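Local coordinates for protein putative L-alanine-DL-glutamate epimerase (Burkholderia xenovorans, PDB 3GO2) that probably acts as a racemase or epimerase of the mandelate racemase/muconate lactonizing enzyme family, and binds magnesium in its barrel domain, at residues A[313-319]-A[338-344]; A[243-249]-A[264-270]; A[14-20]-A[348-352]. Numbering follows the deposited sequence.

Interaction 1: residues A[313-319]-A[338-344]; sequences INVAPHN and NLRIMET
Segments 313-319 and 338-344 run side by side, their end-to-end directions 22° apart. The first holds strand 314-317; the second is irregular until strand 342-344. Asn338 (chi1 p) donates from ND2 to Ile313 O at 3.0 Å, and Asn338 O accepts from Val315 N at 2.8 Å. Leu339 pairs with Val315 in a single beta bridge, CA to CA 5.1 Å; Leu339 CD1 lies 3.8 Å from Pro317 CD. Arg340 N closes the bridge on Val315 O at 2.8 Å, and Arg340 NE forms a salt bridge with Glu227 of the second subunit. Ile341 is fully extended (phi 179°, psi 165°), and Ile341 O meets Ala316 CA at 3.4 Å in a CA-H...O contact. Met342 CG packs 3.9 Å from Pro317 CG. Glu343 OE1 (chi1 and chi2 t) accepts from Asn319 N at 2.8 Å, and Glu343 O from Asn319 ND2 at 3.0 Å. Glu343 OE2 is hydrogen-bonded to Ser124 OG, and Thr344 OG1 to Tyr362 OH. His318, hydrogen-bonded to Asp292, sits about 4 Å from a bound magnesium by nearest side-chain atom. Strands 314-317 and 342-344, with helix 323-335 between them, belong to the modified TIM barrel typical of the enolase superfamily, beside its metal site.

Interaction 2: residues A[243-249]-A[264-270]; sequences WVEIDSY and PISSCET. With MG (magnesium ion), chain C; MG (magnesium ion), chain B.
Two acidic side chains come unusually close: Glu245 OE1 and Glu269 OE2 are 2.9 Å apart, because a shared magnesium ion offsets their like charges. The ion is bound by Glu245 OE1 and Glu269 OE2, each 2.6 Å from it, by Asp219 and two waters. Lys163 forms a salt bridge with Glu245. Strands 243-245 and 265-267 are parallel neighbours, axes 4.6 Å apart at 37°. Val244 pairs with Ile265 and Glu245 with Ser266. Val244 N donates to Pro264 O (2.8 Å), Ser266 N to Val244 O (3.0 Å) and Ile246 N to Ser266 O (3.0 Å). Ser267 OG (chi1 t) donates to Ile246 O at 2.5 Å. Ser266 CB makes a CH-pi contact, 3.8 Å from the Trp243 five-membered ring centroid. Waters link Asp247 OD1 to Glu269 N and Thr270 N. A second magnesium joins Tyr249 OH (2.5 Å), Thr270 O (2.4 Å) and Pro78 of the third subunit. With helix 251-259, the strands form a beta-alpha-beta unit whose C-terminal ends carry the enolase-superfamily metal site.

Interaction 3: residues A[14-20]-A[348-352]; sequences DAGWRNY and RLAWE
Segment 14-20 turns between strands 5-14 and 19-27. Segment 348-352 faces it with a type I beta turn from Leu349 to Glu352, closed by Glu352 N to Leu349 O at 3.1 Å. The nearest CA pair, Ala15 and Leu349, is 7.3 Å apart, so the backbones do not pair; side chains of 348-352 reach backbone and side chains of 14-20. Trp351 (chi1 p) donates from NE1 to Asp14 O at 3.2 Å. At the ring edge, Trp351 CZ2 is 3.7 Å from Gly16 N. Gly16 N gives weak hydrogen bonds to Asp14 OD1 and OD2, both 3.4 Å. Gly16 has phi 92° and psi -82°, where a CB would jam against the preceding carbonyl. Ala15 N is satisfied by Arg18 O at 2.7 Å. In this enolase-superfamily fold, the contact joins the N-terminal domain hairpin to a loop after strand 342-344. Leu349 (chi1 m, chi2 t) puts CD1 3.8 Å from Ala15 CB and 4.3 Å from Tyr20 CZ. Tyr20 (chi1 m) donates from OH to Glu352 OE1 at 2.6 Å. Glu352 OE2 takes Arg348 NH1 in a 3.0 Å salt bridge and also accepts from His323 N. Arg348 also reaches the O of Asp345 and Tyr321.

Interactions 1 and 2 share the barrel sheet, in which strands 243-245, 265-267 and 314-317 run parallel; their centres are 12 Å apart. Strand 288-291 lies between strands 265-267 and 314-317. The two contacts touch: His318 NE2 is 3.3 Å from Glu269 OE2, and Trp243 packs on Ala316, Arg340 and Ile341. Interaction 2 supplies magnesium ligands; interaction 1 places His318 against one of them, Glu269. Interaction 3 lies apart, its centre 24 Å from that of interaction 1 and 26 Å from that of interaction 2. Along the chain, interaction 2 closes before interaction 1 opens, and both nest within the loop closed by interaction 3. That contact ties the N-terminal domain to the barrel; its segment 348-352 begins four residues after Thr344.

Interaction 1: residues A[313-319]-A[338-344]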
loop_
_atom_site.group_PDB
_atom_site.type_symbol
_atom_site.label_atom_id
_atom_site.label_comp_id
_atom_site.label_asym_id
_atom_site.label_seq_id
_atom_site.Cartn_x
_atom_site.Cartn_y
_atom_site.Cartn_z
ATOM N N ILE A 313 18.015 -5.006 -12.270
ATOM C CA ILE A 313 17.865 -4.203 -13.458
ATOM C C ILE A 313 19.244 -3.947 -14.051
ATOM O O ILE A 313 20.146 -3.527 -13.340
ATOM C CB ILE A 313 17.207 -2.837 -13.092
ATOM C CG1 ILE A 313 15.790 -3.055 -12.562
ATOM C CG2 ILE A 313 17.214 -1.876 -14.282
ATOM C CD1 ILE A 313 15.159 -1.802 -11.962
ATOM N N ASN A 314 19.403 -4.225 -15.343
ATOM C CA ASN A 314 20.635 -3.916 -16.035
ATOM C C ASN A 314 20.577 -2.491 -16.571
ATOM O O ASN A 314 19.486 -1.932 -16.822
ATOM C CB ASN A 314 20.873 -4.923 -17.175
ATOM C CG ASN A 314 21.299 -6.281 -16.657
ATOM O OD1 ASN A 314 21.537 -6.441 -15.467
ATOM N ND2 ASN A 314 21.373 -7.276 -17.552
ATOM N N VAL A 315 21.762 -1.905 -16.742
ATOM C CA VAL A 315 21.878 -0.480 -17.096
ATOM C C VAL A 315 22.570 -0.302 -18.426
ATOM O O VAL A 315 23.328 -1.183 -18.868
ATOM C CB VAL A 315 22.637 0.312 -16.005
ATOM C CG1 VAL A 315 21.950 0.172 -14.671
ATOM C CG2 VAL A 315 24.095 -0.167 -15.891
ATOM N N ALA A 316 22.305 0.817 -19.082
ATOM C CA ALA A 316 22.970 1.140 -20.346
ATOM C C ALA A 316 23.402 2.599 -20.297
ATOM O O ALA A 316 22.610 3.457 -19.952
ATOM C CB ALA A 316 22.033 0.924 -21.533
ATOM N N PRO A 317 24.654 2.889 -20.677
ATOM C CA PRO A 317 25.032 4.310 -20.743
ATOM C C PRO A 317 24.344 5.087 -21.843
ATOM O O PRO A 317 24.026 4.532 -22.912
ATOM C CB PRO A 317 26.536 4.273 -21.050
ATOM C CG PRO A 317 26.931 2.911 -20.999
ATOM C CD PRO A 317 25.796 1.995 -20.899
ATOM N N HIS A 318 24.094 6.369 -21.558
ATOM C CA HIS A 318 23.633 7.331 -22.538
ATOM C C HIS A 318 24.887 7.931 -23.181
ATOM O O HIS A 318 25.723 8.556 -22.515
ATOM C CB HIS A 318 22.816 8.395 -21.836
ATOM C CG HIS A 318 22.100 9.316 -22.754
ATOM N ND1 HIS A 318 21.693 10.568 -22.355
ATOM C CD2 HIS A 318 21.650 9.155 -24.025
ATOM C CE1 HIS A 318 21.020 11.137 -23.335
ATOM N NE2 HIS A 318 20.993 10.313 -24.366
ATOM N N ASN A 319 25.035 7.732 -24.483
ATOM C CA ASN A 319 26.279 8.093 -25.138
ATOM C C ASN A 319 26.024 8.503 -26.567
ATOM O O ASN A 319 25.870 7.644 -27.425
ATOM C CB ASN A 319 27.228 6.896 -25.102
ATOM C CG ASN A 319 28.583 7.216 -25.672
ATOM O OD1 ASN A 319 29.208 8.183 -25.265
ATOM N ND2 ASN A 319 29.033 6.419 -26.633
ATOM N N ASN A 338 26.148 -5.483 -14.235
ATOM C CA ASN A 338 24.772 -5.496 -14.728
ATOM C C ASN A 338 24.592 -4.554 -15.933
ATOM O O ASN A 338 23.822 -3.608 -15.888
ATOM C CB ASN A 338 23.774 -5.191 -13.585
ATOM C CG ASN A 338 24.086 -3.881 -12.831
ATOM O OD1 ASN A 338 25.238 -3.628 -12.472
ATOM N ND2 ASN A 338 23.054 -3.082 -12.562
ATOM N N LEU A 339 25.345 -4.827 -17.007
ATOM C CA LEU A 339 25.381 -3.984 -18.198
ATOM C C LEU A 339 24.496 -4.562 -19.298
ATOM O O LEU A 339 24.752 -5.671 -19.801
ATOM C CB LEU A 339 26.814 -3.835 -18.720
ATOM C CG LEU A 339 27.000 -3.034 -20.009
ATOM C CD1 LEU A 339 26.817 -1.526 -19.781
ATOM C CD2 LEU A 339 28.387 -3.324 -20.618
ATOM N N ARG A 340 23.474 -3.814 -19.699
ATOM C CA ARG A 340 22.576 -4.279 -20.755
ATOM C C ARG A 340 23.231 -4.281 -22.134
ATOM O O ARG A 340 23.167 -5.289 -22.879
ATOM C CB ARG A 340 21.294 -3.406 -20.841
ATOM C CG ARG A 340 20.308 -3.919 -21.907
ATOM C CD ARG A 340 19.793 -5.279 -21.514
ATOM N NE ARG A 340 18.980 -5.949 -22.514
ATOM C CZ ARG A 340 19.446 -6.774 -23.454
ATOM N NH1 ARG A 340 20.751 -6.980 -23.607
ATOM N NH2 ARG A 340 18.601 -7.370 -24.272
ATOM N N ILE A 341 23.811 -3.131 -22.465
ATOM C CA ILE A 341 24.356 -2.793 -23.792
ATOM C C ILE A 341 24.887 -1.362 -23.680
ATOM O O ILE A 341 24.559 -0.678 -22.711
ATOM C CB ILE A 341 23.271 -2.874 -24.883
ATOM C CG1 ILE A 341 23.875 -2.853 -26.279
ATOM C CG2 ILE A 341 22.246 -1.744 -24.757
ATOM C CD1 ILE A 341 22.893 -3.379 -27.344
ATOM N N MET A 342 25.700 -0.907 -24.642
ATOM C CA MET A 342 26.190 0.485 -24.663
ATOM C C MET A 342 25.792 1.202 -25.957
ATOM O O MET A 342 25.989 0.705 -27.060
ATOM C CB MET A 342 27.719 0.591 -24.458
ATOM C CG MET A 342 28.292 2.038 -24.573
ATOM S SD MET A 342 29.995 2.110 -23.924
ATOM C CE MET A 342 30.556 3.540 -24.925
ATOM N N GLU A 343 25.203 2.374 -25.800
ATOM C CA GLU A 343 24.897 3.248 -26.919
ATOM C C GLU A 343 26.147 3.834 -27.542
ATOM O O GLU A 343 27.049 4.224 -26.847
ATOM C CB GLU A 343 24.047 4.427 -26.404
ATOM C CG GLU A 343 23.563 5.358 -27.516
ATOM C CD GLU A 343 22.691 6.486 -27.011
ATOM O OE1 GLU A 343 22.758 6.805 -25.799
ATOM O OE2 GLU A 343 21.938 7.048 -27.840
ATOM N N THR A 344 26.172 3.967 -28.863
ATOM C CA THR A 344 27.192 4.816 -29.483
ATOM C C THR A 344 26.667 5.305 -30.828
ATOM O O THR A 344 25.854 4.630 -31.448
ATOM C CB THR A 344 28.545 4.071 -29.634
ATOM O OG1 THR A 344 29.591 5.014 -29.827
ATOM C CG2 THR A 344 28.514 3.082 -30.802
#

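Interaction 2: residues A[243-249]-A[264-270]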
loop_
_atom_site.group_PDB
_atom_site.type_symbol
_atom_site.label_atom_id
_atom_site.label_comp_id
_atom_site.label_asym_id
_atom_site.label_seq_id
_atom_site.Cartn_x
_atom_site.Cartn_y
_atom_site.Cartn_z
ATOM N N TRP A 243 14.083 -2.827 -27.224
ATOM C CA TRP A 243 13.437 -2.036 -26.213
ATOM C C TRP A 243 12.628 -0.909 -26.846
ATOM O O TRP A 243 12.878 -0.504 -27.994
ATOM C CB TRP A 243 14.417 -1.531 -25.138
ATOM C CG TRP A 243 15.328 -0.354 -25.403
ATOM C CD1 TRP A 243 15.044 0.805 -26.083
ATOM C CD2 TRP A 243 16.639 -0.196 -24.870
ATOM N NE1 TRP A 243 16.116 1.659 -26.032
ATOM C CE2 TRP A 243 17.106 1.078 -25.273
ATOM C CE3 TRP A 243 17.467 -0.999 -24.056
ATOM C CZ2 TRP A 243 18.365 1.548 -24.924
ATOM C CZ3 TRP A 243 18.710 -0.534 -23.713
ATOM C CH2 TRP A 243 19.159 0.739 -24.146
ATOM N N VAL A 244 11.689 -0.383 -26.060
ATOM C CA VAL A 244 11.015 0.874 -26.369
ATOM C C VAL A 244 11.371 1.820 -25.218
ATOM O O VAL A 244 11.147 1.534 -24.044
ATOM C CB VAL A 244 9.501 0.737 -26.470
ATOM C CG1 VAL A 244 8.862 2.103 -26.733
ATOM C CG2 VAL A 244 9.138 -0.253 -27.541
ATOM N N GLU A 245 11.994 2.929 -25.587
ATOM C CA GLU A 245 12.557 3.881 -24.653
ATOM C C GLU A 245 11.637 5.068 -24.483
ATOM O O GLU A 245 11.258 5.731 -25.469
ATOM C CB GLU A 245 13.921 4.317 -25.193
ATOM C CG GLU A 245 14.742 5.171 -24.311
ATOM C CD GLU A 245 16.173 5.392 -24.876
ATOM O OE1 GLU A 245 16.844 6.320 -24.391
ATOM O OE2 GLU A 245 16.637 4.623 -25.755
ATOM N N ILE A 246 11.255 5.309 -23.225
ATOM C CA ILE A 246 10.278 6.333 -22.878
ATOM C C ILE A 246 10.811 7.113 -21.685
ATOM O O ILE A 246 10.975 6.541 -20.623
ATOM C CB ILE A 246 8.933 5.710 -22.485
ATOM C CG1 ILE A 246 8.322 4.932 -23.658
ATOM C CG2 ILE A 246 7.950 6.818 -21.986
ATOM C CD1 ILE A 246 7.049 4.128 -23.331
ATOM N N ASP A 247 11.079 8.403 -21.869
ATOM C CA ASP A 247 11.439 9.283 -20.774
ATOM C C ASP A 247 10.157 9.846 -20.169
ATOM O O ASP A 247 9.229 10.214 -20.876
ATOM C CB ASP A 247 12.369 10.386 -21.252
ATOM C CG ASP A 247 13.665 9.844 -21.737
ATOM O OD1 ASP A 247 14.358 9.172 -20.939
ATOM O OD2 ASP A 247 13.973 10.070 -22.923
ATOM N N SER A 248 10.119 9.903 -18.844
ATOM C CA SER A 248 8.931 10.318 -18.119
ATOM C C SER A 248 9.314 10.804 -16.747
ATOM O O SER A 248 10.194 10.210 -16.090
ATOM C CB SER A 248 8.004 9.108 -17.958
ATOM O OG SER A 248 6.818 9.468 -17.267
ATOM N N TYR A 249 8.593 11.827 -16.272
ATOM C CA TYR A 249 8.691 12.258 -14.897
ATOM C C TYR A 249 7.494 11.767 -14.047
ATOM O O TYR A 249 7.222 12.296 -12.962
ATOM C CB TYR A 249 8.809 13.772 -14.874
ATOM C CG TYR A 249 10.110 14.271 -15.478
ATOM C CD1 TYR A 249 11.315 13.775 -15.036
ATOM C CD2 TYR A 249 10.127 15.249 -16.479
ATOM C CE1 TYR A 249 12.512 14.219 -15.543
ATOM C CE2 TYR A 249 11.343 15.712 -16.993
ATOM C CZ TYR A 249 12.525 15.186 -16.507
ATOM O OH TYR A 249 13.748 15.605 -16.979
ATOM N N PRO A 264 10.287 -4.794 -23.932
ATOM C CA PRO A 264 11.067 -4.236 -22.825
ATOM C C PRO A 264 11.017 -2.715 -22.856
ATOM O O PRO A 264 11.103 -2.125 -23.940
ATOM C CB PRO A 264 12.501 -4.762 -23.087
ATOM C CG PRO A 264 12.282 -5.966 -24.003
ATOM C CD PRO A 264 11.097 -5.641 -24.829
ATOM N N ILE A 265 10.872 -2.091 -21.689
ATOM C CA ILE A 265 10.838 -0.623 -21.578
ATOM C C ILE A 265 12.110 -0.140 -20.934
ATOM O O ILE A 265 12.546 -0.653 -19.885
ATOM C CB ILE A 265 9.638 -0.149 -20.726
ATOM C CG1 ILE A 265 8.321 -0.575 -21.380
ATOM C CG2 ILE A 265 9.660 1.369 -20.487
ATOM C CD1 ILE A 265 8.081 -0.025 -22.758
ATOM N N SER A 266 12.744 0.830 -21.568
ATOM C CA SER A 266 13.894 1.490 -20.978
ATOM C C SER A 266 13.570 2.945 -20.683
ATOM O O SER A 266 12.707 3.550 -21.329
ATOM C CB SER A 266 15.087 1.378 -21.909
ATOM O OG SER A 266 14.852 2.082 -23.091
ATOM N N SER A 267 14.237 3.502 -19.689
ATOM C CA SER A 267 14.026 4.896 -19.313
ATOM C C SER A 267 15.197 5.372 -18.473
ATOM O O SER A 267 16.148 4.635 -18.238
ATOM C CB SER A 267 12.710 5.056 -18.521
ATOM O OG SER A 267 12.285 6.408 -18.454
ATOM N N CYS A 268 15.110 6.613 -18.036
ATOM C CA CYS A 268 15.907 7.187 -16.938
ATOM C C CYS A 268 17.130 7.986 -17.382
ATOM O O CYS A 268 17.853 8.464 -16.504
ATOM C CB CYS A 268 16.331 6.165 -15.900
ATOM S SG CYS A 268 15.007 5.108 -15.267
ATOM N N GLU A 269 17.348 8.165 -18.691
ATOM C CA GLU A 269 18.565 8.816 -19.164
ATOM C C GLU A 269 18.709 10.263 -18.725
ATOM O O GLU A 269 19.802 10.829 -18.844
ATOM C CB GLU A 269 18.679 8.745 -20.694
ATOM C CG GLU A 269 17.823 9.740 -21.454
ATOM C CD GLU A 269 17.930 9.572 -22.944
ATOM O OE1 GLU A 269 17.535 10.497 -23.644
ATOM O OE2 GLU A 269 18.430 8.550 -23.414
ATOM N N THR A 270 17.629 10.862 -18.220
ATOM C CA THR A 270 17.648 12.254 -17.838
ATOM C C THR A 270 17.680 12.443 -16.328
ATOM O O THR A 270 17.496 13.576 -15.861
ATOM C CB THR A 270 16.499 13.076 -18.461
ATOM O OG1 THR A 270 15.254 12.787 -17.809
ATOM C CG2 THR A 270 16.406 12.830 -19.959
HETATM MG MG MG C . 15.921 15.335 -15.869
HETATM MG MG MG B . 17.316 8.536 -25.730
HETATM O O HOH W 1 15.942 7.014 -21.150
HETATM O O HOH W 2 14.652 10.041 -18.282
HETATM O O HOH W 3 15.244 8.492 -24.552
HETATM O O HOH W 4 12.434 8.858 -17.004
HETATM O O HOH W 5 17.509 10.225 -26.285
HETATM O O HOH W 6 16.641 17.252 -14.683
HETATM O O HOH W 7 15.181 14.748 -13.529
#

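Interaction 3: residues A[14-20]-A[348-352]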
loop_
_atom_site.group_PDB
_atom_site.type_symbol
_atom_site.label_atom_id
_atom_site.label_comp_id
_atom_site.label_asym_id
_atom_site.label_seq_id
_atom_site.Cartn_x
_atom_site.Cartn_y
_atom_site.Cartn_z
ATOM N N ASP A 14 32.987 23.653 -32.323
ATOM C CA ASP A 14 31.890 23.347 -33.237
ATOM C C ASP A 14 31.754 21.839 -33.433
ATOM O O ASP A 14 32.748 21.147 -33.646
ATOM C CB ASP A 14 32.187 23.956 -34.616
ATOM C CG ASP A 14 31.040 23.793 -35.563
ATOM O OD1 ASP A 14 29.928 24.193 -35.198
ATOM O OD2 ASP A 14 31.239 23.231 -36.649
ATOM N N ALA A 15 30.513 21.355 -33.353
ATOM C CA ALA A 15 30.176 19.969 -33.707
ATOM C C ALA A 15 29.024 19.925 -34.737
ATOM O O ALA A 15 28.218 19.005 -34.771
ATOM C CB ALA A 15 29.845 19.137 -32.421
ATOM N N GLY A 16 28.955 20.946 -35.585
ATOM C CA GLY A 16 28.059 20.956 -36.742
ATOM C C GLY A 16 26.734 21.597 -36.417
ATOM O O GLY A 16 26.527 22.783 -36.698
ATOM N N TRP A 17 25.840 20.817 -35.801
ATOM C CA TRP A 17 24.494 21.267 -35.425
ATOM C C TRP A 17 24.380 21.513 -33.927
ATOM O O TRP A 17 23.307 21.806 -33.399
ATOM C CB TRP A 17 23.469 20.217 -35.863
ATOM C CG TRP A 17 23.732 18.865 -35.276
ATOM C CD1 TRP A 17 24.632 17.946 -35.716
ATOM C CD2 TRP A 17 23.083 18.282 -34.145
ATOM N NE1 TRP A 17 24.591 16.829 -34.929
ATOM C CE2 TRP A 17 23.656 17.011 -33.950
ATOM C CE3 TRP A 17 22.088 18.714 -33.270
ATOM C CZ2 TRP A 17 23.238 16.152 -32.938
ATOM C CZ3 TRP A 17 21.678 17.869 -32.260
ATOM C CH2 TRP A 17 22.259 16.609 -32.090
ATOM N N ARG A 18 25.521 21.385 -33.245
ATOM C CA ARG A 18 25.650 21.590 -31.839
ATOM C C ARG A 18 27.139 21.829 -31.565
ATOM O O ARG A 18 27.964 21.739 -32.463
ATOM C CB ARG A 18 25.155 20.361 -31.065
ATOM C CG ARG A 18 25.891 19.099 -31.458
ATOM C CD ARG A 18 25.414 17.882 -30.669
ATOM N NE ARG A 18 26.083 16.672 -31.160
ATOM C CZ ARG A 18 25.935 15.462 -30.629
ATOM N NH1 ARG A 18 25.118 15.274 -29.584
ATOM N NH2 ARG A 18 26.592 14.429 -31.156
ATOM N N ASN A 19 27.473 22.103 -30.313
ATOM C CA ASN A 19 28.858 22.221 -29.915
ATOM C C ASN A 19 29.244 21.090 -28.994
ATOM O O ASN A 19 28.381 20.472 -28.355
ATOM C CB ASN A 19 29.072 23.529 -29.179
ATOM C CG ASN A 19 28.814 24.728 -30.067
ATOM O OD1 ASN A 19 29.210 24.726 -31.234
ATOM N ND2 ASN A 19 28.164 25.748 -29.521
ATOM N N TYR A 20 30.541 20.854 -28.897
ATOM C CA TYR A 20 31.076 20.021 -27.828
ATOM C C TYR A 20 31.646 20.924 -26.764
ATOM O O TYR A 20 32.144 21.990 -27.074
ATOM C CB TYR A 20 32.213 19.158 -28.312
ATOM C CG TYR A 20 31.880 18.052 -29.275
ATOM C CD1 TYR A 20 30.609 17.468 -29.347
ATOM C CD2 TYR A 20 32.884 17.511 -30.066
ATOM C CE1 TYR A 20 30.353 16.442 -30.215
ATOM C CE2 TYR A 20 32.623 16.478 -30.922
ATOM C CZ TYR A 20 31.362 15.945 -30.989
ATOM O OH TYR A 20 31.139 14.892 -31.850
ATOM N N ARG A 348 29.819 9.839 -37.677
ATOM C CA ARG A 348 30.726 10.815 -37.076
ATOM C C ARG A 348 30.935 12.005 -37.991
ATOM O O ARG A 348 30.870 11.901 -39.224
ATOM C CB ARG A 348 32.096 10.218 -36.740
ATOM C CG ARG A 348 32.125 8.906 -35.948
ATOM C CD ARG A 348 31.248 8.921 -34.712
ATOM N NE ARG A 348 31.631 9.932 -33.740
ATOM C CZ ARG A 348 31.120 9.997 -32.505
ATOM N NH1 ARG A 348 31.493 10.937 -31.662
ATOM N NH2 ARG A 348 30.223 9.104 -32.106
ATOM N N LEU A 349 31.202 13.136 -37.369
ATOM C CA LEU A 349 31.604 14.337 -38.085
ATOM C C LEU A 349 32.914 14.122 -38.845
ATOM O O LEU A 349 33.805 13.392 -38.417
ATOM C CB LEU A 349 31.827 15.482 -37.109
ATOM C CG LEU A 349 30.649 15.900 -36.236
ATOM C CD1 LEU A 349 31.107 16.892 -35.172
ATOM C CD2 LEU A 349 29.518 16.486 -37.047
ATOM N N ALA A 350 33.040 14.823 -39.967
ATOM C CA ALA A 350 34.226 14.691 -40.802
ATOM C C ALA A 350 35.516 15.092 -40.078
ATOM O O ALA A 350 36.591 14.571 -40.384
ATOM C CB ALA A 350 34.042 15.506 -42.076
ATOM N N TRP A 351 35.410 15.992 -39.110
ATOM C CA TRP A 351 36.569 16.433 -38.327
ATOM C C TRP A 351 36.676 15.804 -36.927
ATOM O O TRP A 351 37.505 16.204 -36.114
ATOM C CB TRP A 351 36.597 17.962 -38.238
ATOM C CG TRP A 351 35.448 18.589 -37.531
ATOM C CD1 TRP A 351 35.395 18.920 -36.207
ATOM C CD2 TRP A 351 34.180 18.965 -38.088
ATOM N NE1 TRP A 351 34.207 19.513 -35.919
ATOM C CE2 TRP A 351 33.426 19.541 -37.043
ATOM C CE3 TRP A 351 33.608 18.873 -39.363
ATOM C CZ2 TRP A 351 32.129 20.009 -37.219
ATOM C CZ3 TRP A 351 32.305 19.354 -39.547
ATOM C CH2 TRP A 351 31.585 19.913 -38.477
ATOM N N GLU A 352 35.846 14.802 -36.641
ATOM C CA GLU A 352 35.837 14.235 -35.293
ATOM C C GLU A 352 37.219 13.740 -34.863
ATOM O O GLU A 352 37.658 13.997 -33.737
ATOM C CB GLU A 352 34.845 13.078 -35.214
ATOM C CG GLU A 352 34.680 12.429 -33.833
ATOM C CD GLU A 352 33.831 13.237 -32.886
ATOM O OE1 GLU A 352 33.157 14.194 -33.345
ATOM O OE2 GLU A 352 33.830 12.896 -31.670
#